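Local structure of cysteine protease (Xylella fastidiosa, 3OIS) at residues L220-P225 / V261-Y266; F251-S256 / F267-E272; I39-D44 / M125-I130. The protein probably cleaves peptide bonds as a papain-family cysteine protease, and binds the nucleotide uridine diphosphate. All blocks are in the same frame, centred on the assembly; numbering follows the deposited sequence. Where two conformers were deposited one is given.

Contact 1. Residues L220-P225 / V261-Y266; sequences LPVRIP and VGEDGY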
loop_
_atom_site.group_PDB
_atom_site.type_symbol
_atom_site.label_atom_id
_atom_site.label_comp_id
_atom_site.label_asym_id
_atom_site.label_seq_id
_atom_site.Cartn_x
_atom_site.Cartn_y
_atom_site.Cartn_z
ATOM N N LEU A 220 17.791 0.454 7.464
ATOM C CA LEU A 220 16.639 1.351 7.086
ATOM C C LEU A 220 17.017 2.865 6.893
ATOM O O LEU A 220 16.337 3.756 7.439
ATOM C CB LEU A 220 15.450 1.169 8.042
ATOM C CG LEU A 220 14.884 -0.252 7.922
ATOM C CD1 LEU A 220 13.915 -0.442 9.053
ATOM C CD2 LEU A 220 14.257 -0.382 6.570
ATOM N N PRO A 221 17.976 3.149 6.017
ATOM C CA PRO A 221 18.175 4.596 5.762
ATOM C C PRO A 221 16.948 5.285 5.217
ATOM O O PRO A 221 16.090 4.673 4.543
ATOM C CB PRO A 221 19.337 4.622 4.740
ATOM C CG PRO A 221 19.173 3.194 3.986
ATOM C CD PRO A 221 18.868 2.315 5.182
ATOM N N VAL A 222 16.849 6.592 5.488
ATOM C CA VAL A 222 15.670 7.353 5.022
ATOM C C VAL A 222 15.628 7.333 3.488
ATOM O O VAL A 222 14.518 7.135 2.889
ATOM C CB VAL A 222 15.675 8.824 5.530
ATOM C CG1 VAL A 222 14.489 9.542 4.949
ATOM C CG2 VAL A 222 15.623 8.832 7.015
ATOM N N ARG A 223 16.777 7.522 2.854
ATOM C CA ARG A 223 16.858 7.334 1.433
ATOM C C ARG A 223 17.107 5.869 1.042
ATOM O O ARG A 223 18.071 5.273 1.436
ATOM C CB ARG A 223 17.981 8.245 0.802
ATOM C CG ARG A 223 17.726 9.739 1.056
ATOM C CD ARG A 223 18.718 10.597 0.282
ATOM N NE ARG A 223 18.443 11.966 0.719
ATOM C CZ ARG A 223 18.912 13.068 0.144
ATOM N NH1 ARG A 223 18.605 14.250 0.673
ATOM N NH2 ARG A 223 19.628 12.984 -0.964
ATOM N N ILE A 224 16.200 5.317 0.257
ATOM C CA ILE A 224 16.337 3.931 -0.187
ATOM C C ILE A 224 17.430 3.862 -1.267
ATOM O O ILE A 224 17.342 4.544 -2.265
ATOM C CB ILE A 224 15.012 3.407 -0.696
ATOM C CG1 ILE A 224 13.982 3.547 0.386
ATOM C CG2 ILE A 224 15.139 1.922 -1.044
ATOM C CD1 ILE A 224 12.528 3.075 -0.156
ATOM N N PRO A 225 18.470 3.019 -1.052
ATOM C CA PRO A 225 19.554 2.917 -2.071
ATOM C C PRO A 225 19.006 2.238 -3.253
ATOM O O PRO A 225 18.186 1.307 -3.108
ATOM C CB PRO A 225 20.565 1.964 -1.399
ATOM C CG PRO A 225 20.264 2.035 0.047
ATOM C CD PRO A 225 18.843 2.386 0.236
ATOM N N VAL A 261 10.909 4.526 12.504
ATOM C CA VAL A 261 11.874 4.311 11.407
ATOM C C VAL A 261 11.724 5.428 10.357
ATOM O O VAL A 261 10.689 6.075 10.312
ATOM C CB VAL A 261 11.691 2.840 10.728
ATOM C CG1 VAL A 261 12.001 1.787 11.798
ATOM C CG2 VAL A 261 10.273 2.713 10.072
ATOM N N GLY A 262 12.712 5.618 9.501
ATOM C CA GLY A 262 12.677 6.672 8.441
ATOM C C GLY A 262 12.534 8.028 9.158
ATOM O O GLY A 262 13.097 8.219 10.218
ATOM N N GLU A 263 11.747 8.922 8.556
ATOM C CA GLU A 263 11.413 10.268 9.101
ATOM C C GLU A 263 9.938 10.168 9.451
ATOM O O GLU A 263 9.076 10.323 8.588
ATOM C CB GLU A 263 11.724 11.361 8.081
ATOM C CG GLU A 263 13.199 11.588 7.851
ATOM C CD GLU A 263 13.509 12.586 6.693
ATOM O OE1 GLU A 263 12.627 12.851 5.858
ATOM O OE2 GLU A 263 14.644 13.109 6.567
ATOM N N ASP A 264 9.681 9.845 10.724
ATOM C CA ASP A 264 8.327 9.616 11.233
ATOM C C ASP A 264 7.594 8.593 10.414
ATOM O O ASP A 264 6.399 8.703 10.191
ATOM C CB ASP A 264 7.495 10.894 11.252
ATOM C CG ASP A 264 7.220 11.359 12.618
ATOM O OD1 ASP A 264 6.719 10.549 13.467
ATOM O OD2 ASP A 264 7.551 12.546 12.825
ATOM N N GLY A 265 8.335 7.599 9.968
ATOM C CA GLY A 265 7.657 6.518 9.205
ATOM C C GLY A 265 7.702 6.722 7.698
ATOM O O GLY A 265 7.232 5.839 6.938
ATOM N N TYR A 266 8.192 7.863 7.223
ATOM C CA TYR A 266 8.284 8.153 5.794
ATOM C C TYR A 266 9.723 7.957 5.237
ATOM O O TYR A 266 10.749 8.093 5.986
ATOM C CB TYR A 266 7.861 9.615 5.499
ATOM C CG TYR A 266 6.357 9.812 5.660
ATOM C CD1 TYR A 266 5.733 9.860 6.969
ATOM C CD2 TYR A 266 5.520 9.896 4.543
ATOM C CE1 TYR A 266 4.370 10.040 7.094
ATOM C CE2 TYR A 266 4.120 10.043 4.706
ATOM C CZ TYR A 266 3.565 10.067 5.962
ATOM O OH TYR A 266 2.220 10.193 6.072
HETATM O O HOH W 1 15.172 4.254 9.803
#

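Contact 2. Residues F251-S256 / F267-E272; sequences FRIRNS and FWMPYE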
loop_
_atom_site.group_PDB
_atom_site.type_symbol
_atom_site.label_atom_id
_atom_site.label_comp_id
_atom_site.label_asym_id
_atom_site.label_seq_id
_atom_site.Cartn_x
_atom_site.Cartn_y
_atom_site.Cartn_z
ATOM N N PHE A 251 10.920 10.333 -4.726
ATOM C CA PHE A 251 9.502 10.328 -4.363
ATOM C C PHE A 251 9.380 10.022 -2.887
ATOM O O PHE A 251 10.194 9.263 -2.301
ATOM C CB PHE A 251 8.706 9.255 -5.174
ATOM C CG PHE A 251 8.445 9.652 -6.599
ATOM C CD1 PHE A 251 7.226 10.184 -6.961
ATOM C CD2 PHE A 251 9.396 9.451 -7.546
ATOM C CE1 PHE A 251 6.910 10.546 -8.255
ATOM C CE2 PHE A 251 9.138 9.847 -8.918
ATOM C CZ PHE A 251 7.887 10.381 -9.270
ATOM N N ARG A 252 8.402 10.674 -2.250
ATOM C CA ARG A 252 8.195 10.486 -0.795
ATOM C C ARG A 252 7.176 9.381 -0.587
ATOM O O ARG A 252 6.080 9.397 -1.179
ATOM C CB ARG A 252 7.585 11.781 -0.233
ATOM C CG ARG A 252 7.462 11.820 1.294
ATOM C CD ARG A 252 8.855 11.842 1.834
ATOM N NE ARG A 252 8.792 12.207 3.264
ATOM C CZ ARG A 252 9.861 12.251 4.074
ATOM N NH1 ARG A 252 11.076 11.806 3.661
ATOM N NH2 ARG A 252 9.718 12.712 5.346
ATOM N N ILE A 253 7.559 8.400 0.232
ATOM C CA ILE A 253 6.665 7.241 0.488
ATOM C C ILE A 253 6.276 7.155 1.971
ATOM O O ILE A 253 7.103 7.302 2.842
ATOM C CB ILE A 253 7.254 5.927 -0.122
ATOM C CG1 ILE A 253 8.574 5.632 0.447
ATOM C CG2 ILE A 253 7.415 6.020 -1.691
ATOM C CD1 ILE A 253 8.992 4.175 0.114
ATOM N N ARG A 254 4.991 6.908 2.226
ATOM C CA ARG A 254 4.441 6.589 3.557
ATOM C C ARG A 254 4.609 5.134 3.747
ATOM O O ARG A 254 4.011 4.321 3.040
ATOM C CB ARG A 254 2.973 6.963 3.489
ATOM C CG ARG A 254 2.223 6.716 4.820
ATOM C CD ARG A 254 0.706 6.970 4.628
ATOM N NE ARG A 254 -0.027 6.377 5.702
ATOM C CZ ARG A 254 -0.263 6.937 6.919
ATOM N NH1 ARG A 254 0.176 8.184 7.205
ATOM N NH2 ARG A 254 -0.943 6.269 7.852
ATOM N N ASN A 255 5.468 4.753 4.700
ATOM C CA ASN A 255 5.643 3.295 4.990
ATOM C C ASN A 255 4.634 2.898 6.110
ATOM O O ASN A 255 3.888 3.791 6.606
ATOM C CB ASN A 255 7.066 2.983 5.340
ATOM C CG ASN A 255 7.460 1.535 4.991
ATOM O OD1 ASN A 255 6.600 0.692 4.757
ATOM N ND2 ASN A 255 8.759 1.269 4.930
ATOM N N SER A 256 4.547 1.617 6.463
ATOM C CA SER A 256 3.596 1.084 7.426
ATOM C C SER A 256 4.377 0.282 8.462
ATOM O O SER A 256 3.934 -0.775 8.895
ATOM C CB SER A 256 2.555 0.216 6.679
ATOM O OG SER A 256 3.255 -0.692 5.793
ATOM N N PHE A 267 9.810 7.671 3.946
ATOM C CA PHE A 267 11.101 7.449 3.269
ATOM C C PHE A 267 11.128 8.135 1.920
ATOM O O PHE A 267 10.086 8.642 1.428
ATOM C CB PHE A 267 11.314 5.924 3.072
ATOM C CG PHE A 267 11.463 5.163 4.356
ATOM C CD1 PHE A 267 10.349 4.692 5.090
ATOM C CD2 PHE A 267 12.764 4.849 4.810
ATOM C CE1 PHE A 267 10.550 3.909 6.307
ATOM C CE2 PHE A 267 12.983 4.055 5.976
ATOM C CZ PHE A 267 11.879 3.600 6.742
ATOM N N TRP A 268 12.312 8.187 1.317
ATOM C CA TRP A 268 12.520 8.735 -0.008
ATOM C C TRP A 268 12.999 7.645 -0.920
ATOM O O TRP A 268 13.975 6.912 -0.572
ATOM C CB TRP A 268 13.651 9.770 0.015
ATOM C CG TRP A 268 13.327 11.156 0.644
ATOM C CD1 TRP A 268 13.965 11.724 1.737
ATOM C CD2 TRP A 268 12.437 12.172 0.126
ATOM N NE1 TRP A 268 13.494 13.012 1.953
ATOM C CE2 TRP A 268 12.538 13.298 1.009
ATOM C CE3 TRP A 268 11.515 12.216 -0.939
ATOM C CZ2 TRP A 268 11.754 14.434 0.854
ATOM C CZ3 TRP A 268 10.800 13.395 -1.135
ATOM C CH2 TRP A 268 10.898 14.465 -0.214
ATOM N N MET A 269 12.320 7.515 -2.072
ATOM C CA MET A 269 12.638 6.504 -3.068
ATOM C C MET A 269 13.198 7.214 -4.329
ATOM O O MET A 269 12.524 8.041 -4.863
ATOM C CB MET A 269 11.382 5.704 -3.510
ATOM C CG MET A 269 11.771 4.653 -4.593
ATOM S SD MET A 269 10.307 3.567 -4.972
ATOM C CE MET A 269 10.389 2.435 -3.558
ATOM N N PRO A 270 14.374 6.827 -4.832
ATOM C CA PRO A 270 14.954 7.519 -6.006
ATOM C C PRO A 270 14.069 7.422 -7.255
ATOM O O PRO A 270 13.400 6.419 -7.462
ATOM C CB PRO A 270 16.257 6.740 -6.307
ATOM C CG PRO A 270 16.507 5.869 -5.057
ATOM C CD PRO A 270 15.216 5.737 -4.309
ATOM N N TYR A 271 14.063 8.467 -8.077
ATOM C CA TYR A 271 13.415 8.390 -9.371
ATOM C C TYR A 271 13.771 7.160 -10.184
ATOM O O TYR A 271 12.896 6.558 -10.815
ATOM C CB TYR A 271 13.827 9.642 -10.187
ATOM C CG TYR A 271 13.129 10.911 -9.724
ATOM C CD1 TYR A 271 12.353 10.967 -8.548
ATOM C CD2 TYR A 271 13.284 12.100 -10.427
ATOM C CE1 TYR A 271 11.741 12.166 -8.149
ATOM C CE2 TYR A 271 12.666 13.338 -9.992
ATOM C CZ TYR A 271 11.910 13.359 -8.862
ATOM O OH TYR A 271 11.296 14.543 -8.424
ATOM N N GLU A 272 15.049 6.765 -10.147
ATOM C CA GLU A 272 15.516 5.598 -10.955
ATOM C C GLU A 272 14.990 4.267 -10.372
ATOM O O GLU A 272 14.995 3.226 -11.067
ATOM C CB GLU A 272 17.060 5.552 -10.937
ATOM C CG GLU A 272 17.837 6.797 -11.502
ATOM C CD GLU A 272 17.913 8.067 -10.570
ATOM O OE1 GLU A 272 18.432 9.116 -11.081
ATOM O OE2 GLU A 272 17.455 8.067 -9.361
#

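Contact 3. Residues I39-D44 / M125-I130; sequences IADIRD and MIRDGI. With UDP (uridine-5'-diphosphate), chain E.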
loop_
_atom_site.group_PDB
_atom_site.type_symbol
_atom_site.label_atom_id
_atom_site.label_comp_id
_atom_site.label_asym_id
_atom_site.label_seq_id
_atom_site.Cartn_x
_atom_site.Cartn_y
_atom_site.Cartn_z
ATOM N N ILE A 39 -2.067 -9.929 -11.212
ATOM C CA ILE A 39 -2.405 -10.567 -12.555
ATOM C C ILE A 39 -2.905 -9.405 -13.418
ATOM O O ILE A 39 -3.694 -8.561 -12.930
ATOM C CB ILE A 39 -3.472 -11.688 -12.434
ATOM C CG1 ILE A 39 -3.777 -12.292 -13.825
ATOM C CG2 ILE A 39 -4.783 -11.204 -11.760
ATOM C CD1 ILE A 39 -4.781 -13.487 -13.747
ATOM N N ALA A 40 -2.438 -9.326 -14.685
ATOM C CA ALA A 40 -2.911 -8.239 -15.552
ATOM C C ALA A 40 -4.336 -8.488 -16.052
ATOM O O ALA A 40 -4.729 -9.661 -16.244
ATOM C CB ALA A 40 -1.990 -8.075 -16.728
ATOM N N ASP A 41 -5.085 -7.413 -16.220
ATOM C CA ASP A 41 -6.407 -7.474 -16.760
ATOM C C ASP A 41 -6.453 -6.337 -17.819
ATOM O O ASP A 41 -6.307 -5.190 -17.474
ATOM C CB ASP A 41 -7.462 -7.297 -15.624
ATOM C CG ASP A 41 -8.941 -7.470 -16.062
ATOM O OD1 ASP A 41 -9.307 -7.324 -17.232
ATOM O OD2 ASP A 41 -9.744 -7.762 -15.183
ATOM N N ILE A 42 -6.615 -6.675 -19.104
ATOM C CA ILE A 42 -6.709 -5.601 -20.151
ATOM C C ILE A 42 -7.938 -4.636 -19.894
ATOM O O ILE A 42 -7.963 -3.564 -20.494
ATOM C CB ILE A 42 -6.861 -6.163 -21.587
ATOM C CG1 ILE A 42 -8.165 -7.008 -21.662
ATOM C CG2 ILE A 42 -5.603 -6.876 -21.941
ATOM C CD1 ILE A 42 -8.536 -7.562 -23.102
ATOM N N ARG A 43 -8.919 -4.989 -19.067
ATOM C CA ARG A 43 -10.012 -4.023 -18.768
ATOM C C ARG A 43 -9.570 -2.905 -17.832
ATOM O O ARG A 43 -10.359 -1.962 -17.577
ATOM C CB ARG A 43 -11.221 -4.718 -18.182
ATOM C CG ARG A 43 -11.844 -5.733 -19.155
ATOM C CD ARG A 43 -12.845 -6.518 -18.396
ATOM N NE ARG A 43 -12.164 -7.411 -17.452
ATOM C CZ ARG A 43 -12.798 -8.200 -16.624
ATOM N NH1 ARG A 43 -12.088 -8.976 -15.771
ATOM N NH2 ARG A 43 -14.128 -8.321 -16.674
ATOM N N ASP A 44 -8.334 -2.975 -17.305
ATOM C CA ASP A 44 -7.899 -1.988 -16.288
ATOM C C ASP A 44 -7.925 -0.542 -16.851
ATOM O O ASP A 44 -7.387 -0.247 -17.922
ATOM C CB ASP A 44 -6.492 -2.270 -15.805
ATOM C CG ASP A 44 -6.392 -3.483 -14.847
ATOM O OD1 ASP A 44 -7.394 -4.003 -14.443
ATOM O OD2 ASP A 44 -5.266 -3.903 -14.578
ATOM N N MET A 125 -2.661 -9.105 -3.771
ATOM C CA MET A 125 -2.452 -8.222 -4.897
ATOM C C MET A 125 -3.196 -6.927 -4.580
ATOM O O MET A 125 -4.293 -6.937 -4.023
ATOM C CB MET A 125 -3.041 -8.844 -6.178
ATOM C CG MET A 125 -2.320 -10.137 -6.564
ATOM S SD MET A 125 -3.271 -10.819 -8.015
ATOM C CE MET A 125 -2.203 -12.244 -8.339
ATOM N N ILE A 126 -2.550 -5.816 -4.893
ATOM C CA ILE A 126 -3.218 -4.479 -4.812
ATOM C C ILE A 126 -4.572 -4.455 -5.488
ATOM O O ILE A 126 -5.586 -3.963 -4.896
ATOM C CB ILE A 126 -2.311 -3.373 -5.367
ATOM C CG1 ILE A 126 -1.055 -3.385 -4.463
ATOM C CG2 ILE A 126 -3.093 -1.989 -5.250
ATOM C CD1 ILE A 126 0.016 -2.518 -5.063
ATOM N N ARG A 127 -4.632 -5.084 -6.659
ATOM C CA ARG A 127 -5.866 -5.033 -7.409
ATOM C C ARG A 127 -7.009 -5.707 -6.639
ATOM O O ARG A 127 -8.205 -5.351 -6.801
ATOM C CB ARG A 127 -5.715 -5.630 -8.803
ATOM C CG ARG A 127 -5.609 -7.228 -8.816
ATOM C CD ARG A 127 -5.498 -7.840 -10.267
ATOM N NE ARG A 127 -6.627 -7.293 -10.917
ATOM C CZ ARG A 127 -6.609 -6.454 -11.964
ATOM N NH1 ARG A 127 -5.511 -6.265 -12.751
ATOM N NH2 ARG A 127 -7.771 -5.869 -12.281
ATOM N N ASP A 128 -6.682 -6.673 -5.793
ATOM C CA ASP A 128 -7.708 -7.366 -5.023
ATOM C C ASP A 128 -8.139 -6.544 -3.773
ATOM O O ASP A 128 -9.305 -6.485 -3.445
ATOM C CB ASP A 128 -7.180 -8.740 -4.548
ATOM C CG ASP A 128 -7.087 -9.716 -5.704
ATOM O OD1 ASP A 128 -7.749 -9.452 -6.759
ATOM O OD2 ASP A 128 -6.382 -10.741 -5.554
ATOM N N GLY A 129 -7.181 -5.830 -3.169
ATOM C CA GLY A 129 -7.555 -4.855 -2.115
ATOM C C GLY A 129 -8.487 -3.806 -2.724
ATOM O O GLY A 129 -9.426 -3.397 -2.075
ATOM N N ILE A 130 -8.176 -3.343 -3.933
ATOM C CA ILE A 130 -9.040 -2.374 -4.617
ATOM C C ILE A 130 -10.422 -2.936 -4.950
ATOM O O ILE A 130 -11.429 -2.298 -4.730
ATOM C CB ILE A 130 -8.308 -1.830 -5.828
ATOM C CG1 ILE A 130 -7.183 -0.939 -5.336
ATOM C CG2 ILE A 130 -9.230 -0.930 -6.725
ATOM C CD1 ILE A 130 -6.250 -0.535 -6.545
HETATM N N1 UDP E . -12.171 -1.779 -13.660
HETATM C C2 UDP E . -11.235 -0.809 -13.431
HETATM N N3 UDP E . -11.619 0.313 -12.706
HETATM C C4 UDP E . -12.882 0.448 -12.229
HETATM C C5 UDP E . -13.866 -0.522 -12.494
HETATM C C6 UDP E . -13.432 -1.694 -13.130
HETATM O O2 UDP E . -10.109 -0.889 -13.810
HETATM O O4 UDP E . -13.156 1.552 -11.658
HETATM C "C1'" UDP E . -11.734 -2.907 -14.555
HETATM C "C2'" UDP E . -10.793 -3.893 -13.898
HETATM O "O2'" UDP E . -10.012 -4.424 -14.966
HETATM C "C3'" UDP E . -11.784 -4.893 -13.449
HETATM C "C4'" UDP E . -12.749 -4.966 -14.654
HETATM O "O4'" UDP E . -12.874 -3.595 -15.089
HETATM O "O3'" UDP E . -11.094 -6.133 -13.321
HETATM C "C5'" UDP E . -14.073 -5.605 -14.245
HETATM O "O5'" UDP E . -14.657 -4.752 -13.262
HETATM P PA UDP E . -16.129 -4.792 -12.845
HETATM O O1A UDP E . -16.401 -4.120 -11.555
HETATM O O2A UDP E . -17.017 -4.396 -13.973
HETATM O O3A UDP E . -16.256 -6.403 -12.640
HETATM P PB UDP E . -17.342 -7.380 -11.946
HETATM O O1B UDP E . -17.683 -8.396 -12.935
HETATM O O2B UDP E . -16.663 -7.858 -10.770
HETATM O O3B UDP E . -18.587 -6.666 -11.516
#

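Contact 1. Residues L220-P225 / V261-Y266
Glu263 lays its side chain across the two methyl groups of Val222, the two side chains crossing at about a right angle. From CB outward, the glutamate meets the valine atom by atom. Its CB makes no close approach to Val222. CG sits against both methyls, 3.8 Å from Val222 CG2 and as close to CG1. CD then moves onto one of them, with Glu263 CD 3.6 Å from Val222 CG1. At the tip the two oxygens stand evenly over that methyl, each of Glu263 OE1 and OE2 being 3.9 Å from Val222 CG1. The chain is extended beyond CG (chi2 173°), which brings the carboxylate over CG1. There OE1 is held by a salt bridge to Arg252.

Val222 CG2 also touches backbone, at 3.8 Å from Gly262 C. Gly262 has a positive phi of 60°, an angle that suits glycine. A second, smaller apolar touch lies at the other end, where Leu220 CD1 is 4.0 Å from Val261 CG1. Between the two touches a water joins the backbones. It donates to Leu220 O (2.7 Å from water O to Leu220 O) and accepts from Gly262 N (2.8 Å from water O to Gly262 N).

The segment 261-266 is held in shape by a type I' turn from Glu263 to Tyr266, whose end residues exchange two backbone hydrogen bonds. This turn leads into strand 266-270. The contact is a surface one, between two loops, and lies away from the nucleotide site. Leu220 rests on Trp214 and Val215 of helix 212-215, while Val222 and Ile224 form backbone hydrogen bonds with Trp268 of strand 266-270. The loop 220-225 thus binds to that strand through its backbone and rests on the helix through its side chains.

Contact 2. Residues F251-S256 / F267-E272
Arg252 lies over one face of the Trp268 indole, across the antiparallel beta hairpin of strands 250-254 and 266-270. Its CD stands almost straight above the six-membered ring, 3.7 Å from the centroid, in a CH-pi contact. Its guanidinium reaches over the five-membered ring, with CZ 4.4 Å from that centroid, a cation-pi contact in which the two planes are 46° apart. NH1 is also salt-bridged to Glu263. The bend at chi2 (67°) folds the arginine back across the ring. Phe251 O comes to the edge of the indole. The ring of Phe251 has Met269 O at its own edge and meets the Tyr271 ring obliquely, the planes 54° apart.

The hairpin belongs to the sheet of a papain-like fold. Phe251 with Met269 and Ile253 with Phe267 are hydrogen-bonded pairs. Arg252 and Trp268 form the non-hydrogen-bonded pair between them. On the face opposite Arg252, Ile253 and Met269 pack against Phe206 of strand 204-211.

Past the strand, Asn255 touches the Phe267 ring and His237, consistent with the asparagine-histidine pair of papain relatives. Its amide nitrogen, Asn255 ND2, is 3.5 Å from Phe267 CE1.

Contact 3. Residues I39-D44 / M125-I130
Arg127 meets Asp44 end-on, with guanidinium and carboxylate nearly coplanar, 20° apart. Its NH2 is 2.9 Å from Asp44 OD1 and its NH1 is 3.0 Å from Asp44 OD2, and both oxygens use their syn lone pairs. NH1 also donates to the backbone, with Arg127 NH1 2.9 Å from Ile39 O. The bend at chi3 (-54°) turns the guanidinium toward the loop, and Ile39 CG2 lies alongside Arg127 CD. The three bonds should fix the rotation of the arginine head. Asp44 OD2 has a second salt-bridge partner in Arg186. Nearer the start of the helix, Ile39 N makes a weak hydrogen bond to Met125 SD.

A second pair is gripped side-on. Arg43 NE is 2.9 Å from Asp41 OD1, in the guanidinium plane, and Arg43 NH1 bonds to Asp41 OD2. Asp41 OD1 also takes the backbone N of Arg43 from above its carboxylate plane, which makes an Asx turn. One face of the Arg43 guanidinium lies under UDP C5'.

Each aspartate accepts a hydrogen bond from a ribose hydroxyl: Asp41 OD2 is 2.8 Å from UDP O3' and Asp44 OD1 is 2.7 Å from UDP O2'. The arginines hold the two carboxylates in place and line the pocket themselves. Lys131, Lys135, Tyr184 and Phe45 complete the hydrogen bonding of the nucleotide. This is a ribose-binding site in which two acidic side chains read the two hydroxyls.

In the fold
From the N terminus, contact 3 comes first. It closes an 80-residue loop by tying 39-44, which follows strand 35-36, to the start of helix 126-135. It is complete before the other two open. Contact 1 then closes 35 residues, from the loop after helix 212-215 to the turn before strand 266-270. Contact 2 begins inside that span and ends beyond it, so the two cross. They also touch, and they share strand 266-270. Together they attach loop 220-225 to the hairpin of the antiparallel sheet. Contact 3 lies about 28 Å from contact 1, centre to centre, on the opposite side of the chain's centre.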